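Local coordinates for protein argonaute (Methanocaldococcus jannaschii, PDB 5G5S) that cleaves single-stranded target DNA as an endonuclease, using short single-stranded DNA guides to find complementary strands, and may defend the cell against invading genetic elements, at residues F309-L314 against K325-N330; H27-K32 against P63-N68; L447-F452 against K698-D703. One frame throughout, in Å; residues are numbered along the deposited sequence.

Contact 1. Residues F309-L314 against K325-N330; sequences FNNTPL and KIYSTN
The carbonyl oxygen of Leu314 is approached by two groups of the facing strand, one a hydrogen bond and one a weaker CA-H...O contact. Ile326 N donates to Leu314 O over 2.8 Å, and the CA-H of Lys325 adds the longer contact to the same oxygen. Leu314 N answers Ile326 O, modelled unusually short, so its exact length is doubtful. Together they form one antiparallel hydrogen-bonded pair. Just before it stands Pro313, which has no N-H to place and offers a rigid ring as a packing surface. Its CB lies over one face of Tyr327, 3.9 Å from the ring centroid, a CH-pi contact offset toward the rim. The phenol ring is wide enough to reach further along the chain: Asn311 O sits at its edge, in plane, 3.4 Å from Tyr327 CD2. Lys325 runs alongside the proline; bent at chi3 (95°), it brings CE within 3.8 Å of Pro313 CG, while its ammonium pairs with Asp494. Beyond the pair, methyls meet between branched side chains, Leu314 CD1 to Thr329 CG2 at 3.8 Å, and Thr329 OG1 turns to Arg678. The pair belongs to a small antiparallel sheet in which strand 314-317 lies between 323-326 and 492-493; the incoming loop from strand 302-308 is held against helix 656-666 by Thr312 OG1, bonded to Asp664, and by Asn310 N, bonded to Gln660.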
loop_
_atom_site.group_PDB
_atom_site.type_symbol
_atom_site.label_atom_id
_atom_site.label_comp_id
_atom_site.label_asym_id
_atom_site.label_seq_id
_atom_site.Cartn_x
_atom_site.Cartn_y
_atom_site.Cartn_z
ATOM N N PHE A 309 -17.028 11.351 -8.891
ATOM C CA PHE A 309 -17.581 10.934 -7.611
ATOM C C PHE A 309 -18.227 12.088 -6.858
ATOM O O PHE A 309 -17.809 13.234 -7.000
ATOM C CB PHE A 309 -16.507 10.261 -6.735
ATOM C CG PHE A 309 -15.758 9.113 -7.366
ATOM C CD1 PHE A 309 -16.440 8.025 -7.900
ATOM C CD2 PHE A 309 -14.369 9.081 -7.359
ATOM C CE1 PHE A 309 -15.745 6.958 -8.470
ATOM C CE2 PHE A 309 -13.673 8.007 -7.914
ATOM C CZ PHE A 309 -14.365 6.950 -8.466
ATOM N N ASN A 310 -19.249 11.787 -6.054
ATOM C CA ASN A 310 -19.892 12.815 -5.239
ATOM C C ASN A 310 -19.022 13.114 -4.041
ATOM O O ASN A 310 -18.355 12.210 -3.523
ATOM C CB ASN A 310 -21.272 12.352 -4.774
ATOM C CG ASN A 310 -22.218 12.046 -5.901
ATOM O OD1 ASN A 310 -22.283 12.765 -6.909
ATOM N ND2 ASN A 310 -22.966 10.967 -5.750
ATOM N N ASN A 311 -19.009 14.374 -3.605
ATOM C CA ASN A 311 -18.233 14.793 -2.446
ATOM C C ASN A 311 -19.084 14.469 -1.221
ATOM O O ASN A 311 -19.826 15.315 -0.720
ATOM C CB ASN A 311 -17.886 16.283 -2.547
ATOM C CG ASN A 311 -16.960 16.773 -1.464
ATOM O OD1 ASN A 311 -16.013 16.089 -1.059
ATOM N ND2 ASN A 311 -17.192 17.996 -1.007
ATOM N N THR A 312 -19.043 13.200 -0.805
ATOM C CA THR A 312 -19.849 12.666 0.288
ATOM C C THR A 312 -19.635 13.433 1.593
ATOM O O THR A 312 -18.494 13.698 1.960
ATOM C CB THR A 312 -19.708 11.137 0.344
ATOM O OG1 THR A 312 -20.168 10.608 -0.904
ATOM C CG2 THR A 312 -20.485 10.489 1.496
ATOM N N PRO A 313 -20.714 13.897 2.253
ATOM C CA PRO A 313 -20.512 14.635 3.499
ATOM C C PRO A 313 -20.157 13.700 4.648
ATOM O O PRO A 313 -20.347 12.480 4.568
ATOM C CB PRO A 313 -21.842 15.375 3.721
ATOM C CG PRO A 313 -22.797 14.824 2.724
ATOM C CD PRO A 313 -22.150 13.709 1.968
ATOM N N LEU A 314 -19.594 14.293 5.698
ATOM C CA LEU A 314 -19.193 13.617 6.910
ATOM C C LEU A 314 -20.075 14.130 8.026
ATOM O O LEU A 314 -20.596 15.247 7.947
ATOM C CB LEU A 314 -17.702 13.890 7.221
ATOM C CG LEU A 314 -16.683 13.477 6.144
ATOM C CD1 LEU A 314 -15.390 14.258 6.279
ATOM C CD2 LEU A 314 -16.418 11.982 6.160
ATOM N N LYS A 325 -23.765 18.020 9.215
ATOM C CA LYS A 325 -23.095 17.767 7.939
ATOM C C LYS A 325 -21.877 18.661 7.734
ATOM O O LYS A 325 -21.962 19.885 7.849
ATOM C CB LYS A 325 -24.067 17.880 6.753
ATOM C CG LYS A 325 -24.504 16.531 6.200
ATOM C CD LYS A 325 -25.863 16.609 5.518
ATOM C CE LYS A 325 -25.778 16.808 4.022
ATOM N NZ LYS A 325 -26.080 15.556 3.281
ATOM N N ILE A 326 -20.745 18.019 7.438
ATOM C CA ILE A 326 -19.445 18.612 7.156
ATOM C C ILE A 326 -18.985 17.985 5.837
ATOM O O ILE A 326 -19.272 16.813 5.603
ATOM C CB ILE A 326 -18.497 18.380 8.380
ATOM C CG1 ILE A 326 -18.286 19.663 9.215
ATOM C CG2 ILE A 326 -17.186 17.625 8.079
ATOM C CD1 ILE A 326 -17.510 20.834 8.525
ATOM N N TYR A 327 -18.363 18.762 4.942
ATOM C CA TYR A 327 -17.931 18.227 3.645
ATOM C C TYR A 327 -16.437 17.968 3.576
ATOM O O TYR A 327 -15.977 17.235 2.699
ATOM C CB TYR A 327 -18.418 19.117 2.486
ATOM C CG TYR A 327 -19.900 18.965 2.219
ATOM C CD1 TYR A 327 -20.836 19.736 2.904
ATOM C CD2 TYR A 327 -20.372 18.011 1.318
ATOM C CE1 TYR A 327 -22.202 19.570 2.696
ATOM C CE2 TYR A 327 -21.737 17.851 1.084
ATOM C CZ TYR A 327 -22.649 18.625 1.785
ATOM O OH TYR A 327 -23.998 18.471 1.566
ATOM N N SER A 328 -15.679 18.566 4.502
ATOM C CA SER A 328 -14.228 18.411 4.585
ATOM C C SER A 328 -13.766 18.498 6.043
ATOM O O SER A 328 -14.445 19.118 6.855
ATOM C CB SER A 328 -13.539 19.467 3.727
ATOM O OG SER A 328 -12.136 19.270 3.669
ATOM N N THR A 329 -12.623 17.886 6.375
ATOM C CA THR A 329 -12.075 17.939 7.743
ATOM C C THR A 329 -11.198 19.202 7.936
ATOM O O THR A 329 -10.709 19.457 9.044
ATOM C CB THR A 329 -11.328 16.645 8.103
ATOM O OG1 THR A 329 -10.246 16.459 7.190
ATOM C CG2 THR A 329 -12.237 15.414 8.144
ATOM N N ASN A 330 -11.042 20.014 6.858
ATOM C CA ASN A 330 -10.250 21.249 6.836
ATOM C C ASN A 330 -10.752 22.332 7.805
ATOM O O ASN A 330 -10.051 23.326 8.032
ATOM C CB ASN A 330 -10.102 21.790 5.402
ATOM C CG ASN A 330 -11.374 22.264 4.716
ATOM O OD1 ASN A 330 -12.498 22.164 5.230
ATOM N ND2 ASN A 330 -11.215 22.805 3.521
#

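Contact 2. Residues H27-K32 against P63-N68; sequences HFYRIK and PYKVDN
Tyr29 and Val66 share the one hydrogen bond across this contact: Val66 N donates to Tyr29 OH over 3.2 Å, nearly straight. The tyrosine suits the place because its long flat side chain carries an acceptor from the strand out to a backbone N-H that has left the sheet.

Two CH-pi contacts accompany it. Lys65 CB stands squarely over the centre of the His27 ring, 4.2 Å from the centroid and only 7° off the normal. Val66 CG1 covers a face of Tyr29 at the same distance from the centroid, but more slanted, 27° off the normal; this methyl occupies the crowded position between backbone N and carbonyl carbon. One residue of the strand separates the two rings, so both can meet the same passing chain.

The remaining touches are van der Waals. His27 CD2 comes within 3.3 Å of Tyr64 C, the ring meeting this peptide group obliquely. Lys65, crossing both aromatic side chains at about a right angle, lays CG 3.4 Å from Tyr29 OH; its bend at chi3 (-91°) brings CE back to 3.5 Å from His27 CE1. The lysine's aliphatic part therefore does the packing. Its NZ is 4.5 Å from His27 ND1, which is bonded to Ser89 OG; so near a positive charge would probably disfavour protonation of the histidine.

Strand 59-62 pairs with strand 25-31, and the chain leaving it bends across the aromatic side chains of its own neighbour, while Pro63 and Tyr64 turn to helix 97-111. The whole is a chain segment packed beside the four-stranded antiparallel sheet, ordered 51-54, 59-62, 25-31, 84-91, of the Argonaute N-terminal domain.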
loop_
_atom_site.group_PDB
_atom_site.type_symbol
_atom_site.label_atom_id
_atom_site.label_comp_id
_atom_site.label_asym_id
_atom_site.label_seq_id
_atom_site.Cartn_x
_atom_site.Cartn_y
_atom_site.Cartn_z
ATOM N N HIS A 27 -5.379 -22.704 -29.892
ATOM C CA HIS A 27 -5.195 -24.124 -30.127
ATOM C C HIS A 27 -4.875 -24.911 -28.870
ATOM O O HIS A 27 -3.985 -24.538 -28.102
ATOM C CB HIS A 27 -4.168 -24.324 -31.251
ATOM C CG HIS A 27 -4.449 -23.452 -32.434
ATOM N ND1 HIS A 27 -5.298 -23.867 -33.450
ATOM C CD2 HIS A 27 -4.080 -22.171 -32.670
ATOM C CE1 HIS A 27 -5.372 -22.847 -34.291
ATOM N NE2 HIS A 27 -4.660 -21.803 -33.860
ATOM N N PHE A 28 -5.641 -25.989 -28.652
ATOM C CA PHE A 28 -5.519 -26.863 -27.488
ATOM C C PHE A 28 -4.581 -28.019 -27.760
ATOM O O PHE A 28 -4.699 -28.690 -28.790
ATOM C CB PHE A 28 -6.904 -27.337 -27.001
ATOM C CG PHE A 28 -7.786 -26.183 -26.595
ATOM C CD1 PHE A 28 -7.710 -25.645 -25.312
ATOM C CD2 PHE A 28 -8.643 -25.584 -27.513
ATOM C CE1 PHE A 28 -8.499 -24.549 -24.946
ATOM C CE2 PHE A 28 -9.417 -24.476 -27.154
ATOM C CZ PHE A 28 -9.337 -23.963 -25.874
ATOM N N TYR A 29 -3.614 -28.211 -26.848
ATOM C CA TYR A 29 -2.600 -29.258 -26.914
ATOM C C TYR A 29 -2.396 -29.914 -25.559
ATOM O O TYR A 29 -2.725 -29.331 -24.529
ATOM C CB TYR A 29 -1.250 -28.686 -27.388
ATOM C CG TYR A 29 -1.261 -28.084 -28.775
ATOM C CD1 TYR A 29 -1.143 -28.887 -29.905
ATOM C CD2 TYR A 29 -1.314 -26.705 -28.957
ATOM C CE1 TYR A 29 -1.135 -28.339 -31.185
ATOM C CE2 TYR A 29 -1.299 -26.144 -30.233
ATOM C CZ TYR A 29 -1.225 -26.968 -31.346
ATOM O OH TYR A 29 -1.223 -26.430 -32.610
ATOM N N ARG A 30 -1.844 -31.133 -25.572
ATOM C CA ARG A 30 -1.446 -31.892 -24.389
ATOM C C ARG A 30 -0.083 -32.520 -24.666
ATOM O O ARG A 30 0.219 -32.831 -25.824
ATOM C CB ARG A 30 -2.502 -32.940 -23.957
ATOM C CG ARG A 30 -2.653 -34.172 -24.865
ATOM C CD ARG A 30 -3.636 -35.186 -24.302
ATOM N NE ARG A 30 -5.023 -34.786 -24.547
ATOM C CZ ARG A 30 -6.090 -35.435 -24.093
ATOM N NH1 ARG A 30 -5.947 -36.531 -23.357
ATOM N NH2 ARG A 30 -7.308 -34.991 -24.368
ATOM N N ILE A 31 0.752 -32.665 -23.623
ATOM C CA ILE A 31 2.073 -33.283 -23.765
ATOM C C ILE A 31 1.822 -34.785 -23.945
ATOM O O ILE A 31 1.313 -35.435 -23.025
ATOM C CB ILE A 31 3.042 -32.981 -22.566
ATOM C CG1 ILE A 31 2.978 -31.509 -22.055
ATOM C CG2 ILE A 31 4.485 -33.456 -22.846
ATOM C CD1 ILE A 31 3.735 -30.411 -22.865
ATOM N N LYS A 32 2.101 -35.308 -25.158
ATOM C CA LYS A 32 1.930 -36.732 -25.484
ATOM C C LYS A 32 3.151 -37.542 -25.040
ATOM O O LYS A 32 2.993 -38.646 -24.510
ATOM C CB LYS A 32 1.562 -36.968 -26.970
ATOM C CG LYS A 32 2.549 -36.434 -28.008
ATOM N N PRO A 63 -1.768 -19.411 -28.449
ATOM C CA PRO A 63 -2.429 -18.443 -29.347
ATOM C C PRO A 63 -2.109 -18.661 -30.835
ATOM O O PRO A 63 -2.521 -17.867 -31.680
ATOM C CB PRO A 63 -1.910 -17.099 -28.843
ATOM C CG PRO A 63 -0.567 -17.405 -28.277
ATOM C CD PRO A 63 -0.596 -18.813 -27.773
ATOM N N TYR A 64 -1.374 -19.737 -31.149
ATOM C CA TYR A 64 -0.935 -20.081 -32.498
ATOM C C TYR A 64 -0.850 -21.592 -32.677
ATOM O O TYR A 64 -0.836 -22.344 -31.693
ATOM C CB TYR A 64 0.439 -19.433 -32.800
ATOM C CG TYR A 64 1.510 -19.770 -31.784
ATOM C CD1 TYR A 64 1.644 -19.030 -30.613
ATOM C CD2 TYR A 64 2.369 -20.847 -31.977
ATOM C CE1 TYR A 64 2.600 -19.356 -29.656
ATOM C CE2 TYR A 64 3.341 -21.174 -31.034
ATOM C CZ TYR A 64 3.452 -20.422 -29.875
ATOM O OH TYR A 64 4.405 -20.726 -28.940
ATOM N N LYS A 65 -0.798 -22.030 -33.939
ATOM C CA LYS A 65 -0.657 -23.434 -34.287
ATOM C C LYS A 65 0.836 -23.711 -34.424
ATOM O O LYS A 65 1.571 -22.905 -35.009
ATOM C CB LYS A 65 -1.404 -23.748 -35.596
ATOM C CG LYS A 65 -1.817 -25.213 -35.741
ATOM C CD LYS A 65 -2.754 -25.430 -36.927
ATOM C CE LYS A 65 -4.215 -25.319 -36.551
ATOM N NZ LYS A 65 -5.096 -25.296 -37.750
ATOM N N VAL A 66 1.289 -24.827 -33.841
ATOM C CA VAL A 66 2.684 -25.253 -33.899
ATOM C C VAL A 66 2.803 -26.495 -34.795
ATOM O O VAL A 66 2.100 -27.488 -34.586
ATOM C CB VAL A 66 3.356 -25.376 -32.497
ATOM C CG1 VAL A 66 2.540 -26.235 -31.537
ATOM C CG2 VAL A 66 4.802 -25.860 -32.593
ATOM N N ASP A 67 3.654 -26.398 -35.833
ATOM C CA ASP A 67 3.878 -27.456 -36.828
ATOM C C ASP A 67 5.120 -28.336 -36.484
ATOM O O ASP A 67 5.654 -29.026 -37.354
ATOM C CB ASP A 67 3.950 -26.854 -38.263
ATOM C CG ASP A 67 3.396 -25.436 -38.451
ATOM O OD1 ASP A 67 2.330 -25.123 -37.866
ATOM O OD2 ASP A 67 4.006 -24.656 -39.213
ATOM N N ASN A 68 5.546 -28.313 -35.195
ATOM C CA ASN A 68 6.689 -29.041 -34.623
ATOM C C ASN A 68 7.997 -28.844 -35.380
ATOM O O ASN A 68 8.628 -27.799 -35.239
ATOM C CB ASN A 68 6.375 -30.525 -34.400
ATOM C CG ASN A 68 5.615 -30.801 -33.124
ATOM O OD1 ASN A 68 4.437 -31.171 -33.148
ATOM N ND2 ASN A 68 6.270 -30.639 -31.979
#

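Contact 3. Residues L447-F452 against K698-D703; sequences LKKQLF and KNWKID
Trp700, whose backbone N closes the Schellman motif that ends helix 684-697, lies flat against Lys449 in the last turns of Mid-domain helix 442-452. Lys449 CA stands over its six-membered ring, 3.7 Å from the centroid and 13° off the normal, while CB and CG continue across the indole. Lys449 CG is anti to the backbone N (chi1 -178°), which starts the chain across the ring; NZ then donates to Lys698 O over 3.1 Å, in the carbonyl plane, and also forms a salt bridge with Glu179. A long lysine thus serves both as a greasy cover and as a donor to a helix-end carbonyl. Asn699, with positive phi, is the C-prime residue of the motif, a conformation asparagine tolerates well.

Phe452 meets the far end of the indole: its CB is 3.4 Å from Trp700 CZ3, and the two rings are inclined by 41°, neither stacked nor edge-to-face. Its CZ reaches Asp703 CB at 3.6 Å, in the phenyl plane. Lys701 CE lies 3.8 Å from Phe452 CE2, and the ammonium beyond forms a salt bridge to Asp703, the N-cap of helix 704-708. Tyr713 stacks on Phe452. Lys448 points elsewhere, to Asn460 in the segment binding the guide's phosphorylated 5' end. This is the Mid-PIWI interface of Argonautes, where the C-terminal end of the chain packs beside the 5'-phosphate pocket.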
loop_
_atom_site.group_PDB
_atom_site.type_symbol
_atom_site.label_atom_id
_atom_site.label_comp_id
_atom_site.label_asym_id
_atom_site.label_seq_id
_atom_site.Cartn_x
_atom_site.Cartn_y
_atom_site.Cartn_z
ATOM N N LEU A 447 12.129 7.363 17.221
ATOM C CA LEU A 447 11.690 7.971 18.474
ATOM C C LEU A 447 10.247 7.593 18.807
ATOM O O LEU A 447 9.994 7.176 19.924
ATOM C CB LEU A 447 11.894 9.505 18.476
ATOM C CG LEU A 447 11.680 10.224 19.831
ATOM C CD1 LEU A 447 12.729 9.818 20.849
ATOM C CD2 LEU A 447 11.670 11.730 19.666
ATOM N N LYS A 448 9.326 7.678 17.837
ATOM C CA LYS A 448 7.910 7.326 18.031
ATOM C C LYS A 448 7.700 5.873 18.457
ATOM O O LYS A 448 6.937 5.601 19.391
ATOM C CB LYS A 448 7.099 7.614 16.774
ATOM C CG LYS A 448 6.949 9.094 16.476
ATOM C CD LYS A 448 5.756 9.361 15.559
ATOM C CE LYS A 448 5.948 8.913 14.134
ATOM N NZ LYS A 448 4.831 9.386 13.274
ATOM N N LYS A 449 8.369 4.957 17.746
ATOM C CA LYS A 449 8.326 3.516 17.951
ATOM C C LYS A 449 8.775 3.144 19.372
ATOM O O LYS A 449 8.019 2.495 20.093
ATOM C CB LYS A 449 9.171 2.821 16.871
ATOM C CG LYS A 449 9.176 1.305 16.926
ATOM C CD LYS A 449 9.970 0.738 15.770
ATOM C CE LYS A 449 11.449 0.594 16.034
ATOM N NZ LYS A 449 12.213 0.421 14.768
ATOM N N GLN A 450 9.980 3.587 19.764
ATOM C CA GLN A 450 10.593 3.362 21.082
ATOM C C GLN A 450 9.816 4.023 22.221
ATOM O O GLN A 450 9.861 3.537 23.352
ATOM C CB GLN A 450 12.063 3.819 21.095
ATOM C CG GLN A 450 12.997 2.920 20.284
ATOM C CD GLN A 450 14.457 3.129 20.609
ATOM O OE1 GLN A 450 14.917 4.240 20.894
ATOM N NE2 GLN A 450 15.228 2.052 20.547
ATOM N N LEU A 451 9.134 5.142 21.921
ATOM C CA LEU A 451 8.279 5.897 22.835
ATOM C C LEU A 451 7.041 5.049 23.138
ATOM O O LEU A 451 6.636 4.971 24.293
ATOM C CB LEU A 451 7.855 7.217 22.162
ATOM C CG LEU A 451 8.085 8.558 22.873
ATOM C CD1 LEU A 451 9.345 8.573 23.701
ATOM C CD2 LEU A 451 8.119 9.683 21.866
ATOM N N PHE A 452 6.458 4.391 22.105
ATOM C CA PHE A 452 5.286 3.522 22.263
ATOM C C PHE A 452 5.559 2.248 23.092
ATOM O O PHE A 452 4.647 1.748 23.756
ATOM C CB PHE A 452 4.614 3.204 20.919
ATOM C CG PHE A 452 3.341 2.414 21.098
ATOM C CD1 PHE A 452 2.180 3.032 21.549
ATOM C CD2 PHE A 452 3.330 1.032 20.928
ATOM C CE1 PHE A 452 1.026 2.290 21.791
ATOM C CE2 PHE A 452 2.189 0.285 21.217
ATOM C CZ PHE A 452 1.038 0.920 21.626
ATOM N N LYS A 698 8.669 -3.552 11.441
ATOM C CA LYS A 698 9.706 -2.714 12.038
ATOM C C LYS A 698 9.836 -2.878 13.553
ATOM O O LYS A 698 10.556 -2.125 14.210
ATOM C CB LYS A 698 9.728 -1.257 11.547
ATOM C CG LYS A 698 8.408 -0.563 11.401
ATOM C CD LYS A 698 8.551 0.735 10.627
ATOM C CE LYS A 698 8.456 0.559 9.139
ATOM N NZ LYS A 698 8.552 1.868 8.449
ATOM N N ASN A 699 9.202 -3.940 14.076
ATOM C CA ASN A 699 9.190 -4.336 15.473
ATOM C C ASN A 699 8.502 -3.363 16.437
ATOM O O ASN A 699 8.961 -3.182 17.569
ATOM C CB ASN A 699 10.564 -4.881 15.955
ATOM C CG ASN A 699 11.089 -6.024 15.102
ATOM O OD1 ASN A 699 10.472 -7.096 14.985
ATOM N ND2 ASN A 699 12.227 -5.804 14.451
ATOM N N TRP A 700 7.364 -2.764 15.991
ATOM C CA TRP A 700 6.493 -1.934 16.835
ATOM C C TRP A 700 5.777 -2.934 17.758
ATOM O O TRP A 700 5.545 -4.083 17.357
ATOM C CB TRP A 700 5.410 -1.220 16.003
ATOM C CG TRP A 700 5.747 0.155 15.519
ATOM C CD1 TRP A 700 6.423 0.481 14.378
ATOM C CD2 TRP A 700 5.311 1.395 16.096
ATOM N NE1 TRP A 700 6.487 1.850 14.240
ATOM C CE2 TRP A 700 5.806 2.436 15.277
ATOM C CE3 TRP A 700 4.571 1.731 17.244
ATOM C CZ2 TRP A 700 5.580 3.789 15.563
ATOM C CZ3 TRP A 700 4.341 3.072 17.518
ATOM C CH2 TRP A 700 4.855 4.084 16.693
ATOM N N LYS A 701 5.412 -2.497 18.972
ATOM C CA LYS A 701 4.704 -3.326 19.952
ATOM C C LYS A 701 3.242 -3.545 19.535
ATOM O O LYS A 701 2.609 -2.632 19.000
ATOM C CB LYS A 701 4.760 -2.640 21.329
ATOM C CG LYS A 701 4.231 -3.467 22.493
ATOM C CD LYS A 701 4.253 -2.684 23.804
ATOM C CE LYS A 701 2.920 -2.053 24.134
ATOM N NZ LYS A 701 2.941 -1.384 25.461
ATOM N N ILE A 702 2.713 -4.756 19.786
ATOM C CA ILE A 702 1.311 -5.094 19.555
ATOM C C ILE A 702 0.653 -4.845 20.903
ATOM O O ILE A 702 1.013 -5.503 21.892
ATOM C CB ILE A 702 1.087 -6.567 19.098
ATOM C CG1 ILE A 702 1.824 -6.900 17.798
ATOM C CG2 ILE A 702 -0.414 -6.904 19.003
ATOM C CD1 ILE A 702 2.061 -8.398 17.614
ATOM N N ASP A 703 -0.269 -3.866 20.957
ATOM C CA ASP A 703 -0.998 -3.527 22.182
ATOM C C ASP A 703 -2.448 -3.860 21.917
ATOM O O ASP A 703 -3.166 -3.070 21.288
ATOM C CB ASP A 703 -0.815 -2.042 22.547
ATOM C CG ASP A 703 -1.245 -1.670 23.949
ATOM O OD1 ASP A 703 -2.374 -2.037 24.346
ATOM O OD2 ASP A 703 -0.498 -0.934 24.618
#

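The three contacts mark separate parts of a bilobal protein and none touches another. Contacts 1 and 3 are the closer pair, their centres 33 Å apart and their nearest atoms about 18 Å. Both lie near the guide path: the side chain of Thr329 in contact 1 is about 10 Å from those of Gln481 and Ser671, which interact with the guide, and in contact 3 the side chain of Lys448 is about 4 Å from those of Gln459, which binds a divalent metal, and Lys485, which probably does. Contact 2, in the N-terminal domain, is remote, its centre 57 Å from each of the others; the side chain of Pro63 is about 9 Å from that of Lys109, which interacts with the guide.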